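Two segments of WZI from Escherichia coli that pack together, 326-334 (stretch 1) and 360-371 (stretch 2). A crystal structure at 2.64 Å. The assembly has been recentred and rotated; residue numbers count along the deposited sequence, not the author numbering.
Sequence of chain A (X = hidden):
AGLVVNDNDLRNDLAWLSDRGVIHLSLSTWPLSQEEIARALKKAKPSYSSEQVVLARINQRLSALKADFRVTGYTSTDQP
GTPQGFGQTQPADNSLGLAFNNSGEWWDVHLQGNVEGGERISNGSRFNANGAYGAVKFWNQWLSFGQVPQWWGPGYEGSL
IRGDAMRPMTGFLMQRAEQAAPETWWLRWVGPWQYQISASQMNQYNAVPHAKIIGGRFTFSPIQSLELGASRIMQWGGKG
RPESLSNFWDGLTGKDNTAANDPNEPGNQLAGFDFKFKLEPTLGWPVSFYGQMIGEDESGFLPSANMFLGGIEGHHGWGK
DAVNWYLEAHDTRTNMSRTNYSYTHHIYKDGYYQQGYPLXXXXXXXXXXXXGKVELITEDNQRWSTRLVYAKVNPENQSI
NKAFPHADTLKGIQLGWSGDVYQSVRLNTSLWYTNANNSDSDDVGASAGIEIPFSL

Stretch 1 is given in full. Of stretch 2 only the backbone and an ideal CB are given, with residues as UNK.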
# COMPACT_ATOMS: atom_id res chain seq x y z
N TYR A 326 -0.14 -8.31 13.52
CA TYR A 326 -1.45 -8.35 12.89
C TYR A 326 -1.82 -9.77 12.48
O TYR A 326 -0.95 -10.61 12.26
CB TYR A 326 -1.54 -7.37 11.70
CG TYR A 326 -0.69 -7.74 10.51
CD1 TYR A 326 -0.98 -8.86 9.74
CD2 TYR A 326 0.39 -6.95 10.12
CE1 TYR A 326 -0.22 -9.21 8.64
CE2 TYR A 326 1.15 -7.29 9.02
CZ TYR A 326 0.85 -8.42 8.29
OH TYR A 326 1.61 -8.79 7.19
N LEU A 327 -3.12 -10.03 12.40
CA LEU A 327 -3.63 -11.28 11.86
C LEU A 327 -4.69 -10.89 10.85
O LEU A 327 -5.62 -10.15 11.19
CB LEU A 327 -4.20 -12.17 12.97
CG LEU A 327 -4.55 -13.60 12.56
CD1 LEU A 327 -3.38 -14.28 11.86
CD2 LEU A 327 -4.99 -14.44 13.76
N GLU A 328 -4.55 -11.36 9.61
CA GLU A 328 -5.33 -10.82 8.51
C GLU A 328 -5.80 -11.93 7.55
O GLU A 328 -5.01 -12.80 7.16
CB GLU A 328 -4.48 -9.78 7.77
CG GLU A 328 -5.26 -8.90 6.80
CD GLU A 328 -4.46 -7.72 6.28
OE1 GLU A 328 -3.73 -7.09 7.07
OE2 GLU A 328 -4.56 -7.41 5.07
N ALA A 329 -7.08 -11.89 7.16
CA ALA A 329 -7.66 -12.89 6.24
C ALA A 329 -8.21 -12.22 4.99
O ALA A 329 -8.88 -11.19 5.08
CB ALA A 329 -8.76 -13.68 6.94
N HIS A 330 -7.91 -12.78 3.81
CA HIS A 330 -8.42 -12.27 2.54
C HIS A 330 -9.21 -13.33 1.81
O HIS A 330 -8.92 -14.51 1.92
CB HIS A 330 -7.28 -11.88 1.62
CG HIS A 330 -6.46 -10.70 2.09
ND1 HIS A 330 -5.64 -10.04 1.28
CD2 HIS A 330 -6.37 -10.08 3.34
CE1 HIS A 330 -5.03 -9.05 1.95
NE2 HIS A 330 -5.48 -9.08 3.21
N ASP A 331 -10.20 -12.90 1.03
CA ASP A 331 -10.87 -13.79 0.09
C ASP A 331 -11.20 -13.04 -1.19
O ASP A 331 -12.09 -12.19 -1.21
CB ASP A 331 -12.14 -14.39 0.71
CG ASP A 331 -12.76 -15.49 -0.16
OD1 ASP A 331 -13.06 -15.21 -1.34
OD2 ASP A 331 -12.96 -16.63 0.33
N THR A 332 -10.48 -13.35 -2.27
CA THR A 332 -10.68 -12.67 -3.55
C THR A 332 -11.45 -13.53 -4.56
O THR A 332 -11.38 -13.29 -5.77
CB THR A 332 -9.34 -12.19 -4.13
OG1 THR A 332 -8.48 -13.31 -4.36
CG2 THR A 332 -8.67 -11.21 -3.15
N ARG A 333 -12.19 -14.51 -4.07
CA ARG A 333 -13.23 -15.14 -4.87
C ARG A 333 -14.44 -14.21 -4.92
O ARG A 333 -14.46 -13.17 -4.25
CB ARG A 333 -13.63 -16.49 -4.29
CG ARG A 333 -12.51 -17.51 -4.25
CD ARG A 333 -12.94 -18.80 -3.58
NE ARG A 333 -13.07 -18.62 -2.13
CZ ARG A 333 -13.53 -19.55 -1.30
NH1 ARG A 333 -13.91 -20.74 -1.76
NH2 ARG A 333 -13.62 -19.29 -0.01
N THR A 334 -15.45 -14.58 -5.70
CA THR A 334 -16.72 -13.85 -5.70
C THR A 334 -17.68 -14.49 -4.70
O THR A 334 -18.08 -15.65 -4.86
CB THR A 334 -17.33 -13.79 -7.10
OG1 THR A 334 -16.64 -12.78 -7.86
CG2 THR A 334 -18.81 -13.43 -7.03
N UNK A 360 -4.93 -4.84 -7.63
CA UNK A 360 -5.61 -5.06 -6.37
C UNK A 360 -4.70 -5.83 -5.46
O UNK A 360 -3.56 -5.45 -5.26
CB UNK A 360 -6.94 -5.80 -6.57
N UNK A 361 -5.21 -6.93 -4.91
CA UNK A 361 -4.48 -7.70 -3.90
C UNK A 361 -3.30 -8.48 -4.49
O UNK A 361 -3.38 -8.98 -5.60
CB UNK A 361 -5.43 -8.67 -3.20
N UNK A 362 -2.23 -8.60 -3.72
CA UNK A 362 -0.99 -9.24 -4.20
C UNK A 362 -1.19 -10.64 -4.82
O UNK A 362 -0.45 -11.02 -5.73
CB UNK A 362 -0.00 -9.35 -3.04
N UNK A 363 -2.18 -11.38 -4.33
CA UNK A 363 -2.51 -12.74 -4.80
C UNK A 363 -3.07 -12.84 -6.20
O UNK A 363 -2.80 -13.79 -6.92
CB UNK A 363 -3.52 -13.37 -3.84
N UNK A 364 -3.89 -11.86 -6.57
CA UNK A 364 -4.72 -11.96 -7.75
C UNK A 364 -6.10 -12.40 -7.31
O UNK A 364 -6.41 -12.39 -6.12
CB UNK A 364 -4.13 -12.93 -8.78
N UNK A 365 -6.91 -12.80 -8.28
CA UNK A 365 -8.29 -13.20 -8.01
C UNK A 365 -8.42 -14.66 -7.64
O UNK A 365 -7.53 -15.47 -7.92
CB UNK A 365 -9.17 -12.91 -9.23
N UNK A 366 -9.56 -14.98 -7.02
CA UNK A 366 -9.93 -16.33 -6.57
C UNK A 366 -9.06 -16.87 -5.44
O UNK A 366 -9.05 -18.08 -5.19
CB UNK A 366 -9.86 -17.30 -7.75
N UNK A 367 -8.35 -15.99 -4.74
CA UNK A 367 -7.41 -16.40 -3.71
C UNK A 367 -7.97 -16.34 -2.30
O UNK A 367 -8.80 -15.49 -1.98
CB UNK A 367 -6.16 -15.53 -3.79
N UNK A 368 -7.51 -17.25 -1.45
CA UNK A 368 -7.81 -17.23 -0.02
C UNK A 368 -6.50 -17.12 0.75
O UNK A 368 -5.52 -17.81 0.43
CB UNK A 368 -8.59 -18.48 0.40
N UNK A 369 -6.47 -16.26 1.77
CA UNK A 369 -5.23 -15.96 2.49
C UNK A 369 -5.46 -15.63 3.96
O UNK A 369 -6.32 -14.83 4.30
CB UNK A 369 -4.51 -14.79 1.82
N UNK A 370 -4.69 -16.29 4.82
CA UNK A 370 -4.58 -15.96 6.22
C UNK A 370 -3.10 -15.71 6.48
O UNK A 370 -2.26 -16.50 6.08
CB UNK A 370 -5.15 -17.06 7.12
N UNK A 371 -2.79 -14.60 7.14
CA UNK A 371 -1.40 -14.27 7.43
C UNK A 371 -1.27 -13.57 8.77
O UNK A 371 -2.09 -12.72 9.13
CB UNK A 371 -0.82 -13.39 6.32

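Position 360 lies beyond the reach of stretch 1, which sets no rule there; it is Gly360. At 361 the CA-to-CB bond points toward stretch 1, and the ideal CB sits 4.7 Å from His330 ND1 and 4.1 Å from Thr332 CG2. A short acceptor suits the imidazole nitrogen: aspartate, asparagine, perhaps serine. The residue is Asp361, whose OD2 accepts a very short hydrogen bond from His330 ND1, 2.5 Å. Since His330 NE2 donates to Glu328 OE2 at 2.7 Å, the ring is held between two carboxylates.

Position 362 points sideways with nothing of stretch 1 nearby; it is Ala362. The bond at 363 points toward stretch 1, but its CB is 5.0 Å from Thr332 OG1, so a long, flexible apolar chain would fit. Met363, present as selenomethionine, brings CE to 3.5 Å from Thr332 OG1 and 4.0 Å from His330 CB.

At 364, phi of 97° and psi of -167° would jam a CB against the preceding carbonyl, which calls for glycine; Gly364 closes the type I turn that starts at Asp361. Position 365 points sideways, its ideal CB 4.1 Å from Thr332 O, so a small residue would do; it is Gly365. Position 366 has a positive phi of 67°, favouring glycine, asparagine or aspartate, and its CB points away. Asp366 uses its backbone N to bond Thr332 O at 2.8 Å, while its carboxylate is bonded elsewhere in the structure.

At 367 the ideal CB would lie a tight 3.3 Å from Thr332 OG1, so glycine fits best. Gly367 N donates to Thr332 OG1 at 2.7 Å, and Gly367 O accepts from Thr332 N, also at 2.7 Å.

The antiparallel strand pairing begins at 368, opposite Asp331 and on its face of the sheet. With Asp331 OD2 4.7 Å and Arg333 NH2 5.1 Å from the ideal CB of 368, a polar chain of medium length suits. Gln368 places OE1 over a face of the guanidinium, 3.2 Å from Arg333 NH2 but at a poor angle for a hydrogen bond.

Position 369 shares a face with His330; the ideal CB of 369 lies 4.0 Å from His330 CB. A branched apolar residue can cover the imidazole, and Leu369 does so, with CD2 4.1 Å from the centroid of the His330 ring in a CH-pi contact.

Position 370 pairs with small Ala329, leaving room for a beta-branched residue: Val370, whose CG1 lies 4.4 Å from Leu327 CD1. At 371, the ideal CB is 4.8 Å from Tyr326 CE1, so a small residue fits readily; Ala371 exchanges two 2.9 Å backbone bonds with Glu328, N to O each way.

Stretch 2 360-371: GDAMGGDGQLVA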
# COMPACT_ATOMS: atom_id res chain seq x y z
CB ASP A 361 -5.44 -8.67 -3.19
CG ASP A 361 -4.90 -9.18 -1.85
OD1 ASP A 361 -3.77 -8.80 -1.44
OD2 ASP A 361 -5.63 -9.96 -1.21
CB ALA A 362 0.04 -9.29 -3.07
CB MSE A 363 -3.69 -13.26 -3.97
CG MSE A 363 -3.24 -14.12 -2.82
SE MSE A 363 -4.82 -14.66 -1.78
CE MSE A 363 -6.04 -13.12 -1.92
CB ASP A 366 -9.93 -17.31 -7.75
CG ASP A 366 -10.71 -16.80 -8.94
OD1 ASP A 366 -11.71 -16.09 -8.73
OD2 ASP A 366 -10.30 -17.12 -10.08
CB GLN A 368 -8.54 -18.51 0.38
CG GLN A 368 -9.73 -18.82 -0.50
CD GLN A 368 -10.39 -20.12 -0.11
OE1 GLN A 368 -10.81 -20.29 1.03
NE2 GLN A 368 -10.49 -21.04 -1.06
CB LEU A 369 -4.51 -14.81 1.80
CG LEU A 369 -3.20 -14.27 2.38
CD1 LEU A 369 -2.22 -14.02 1.25
CD2 LEU A 369 -3.41 -13.00 3.18
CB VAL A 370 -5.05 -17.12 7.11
CG1 VAL A 370 -5.05 -16.70 8.57
CG2 VAL A 370 -6.43 -17.58 6.69
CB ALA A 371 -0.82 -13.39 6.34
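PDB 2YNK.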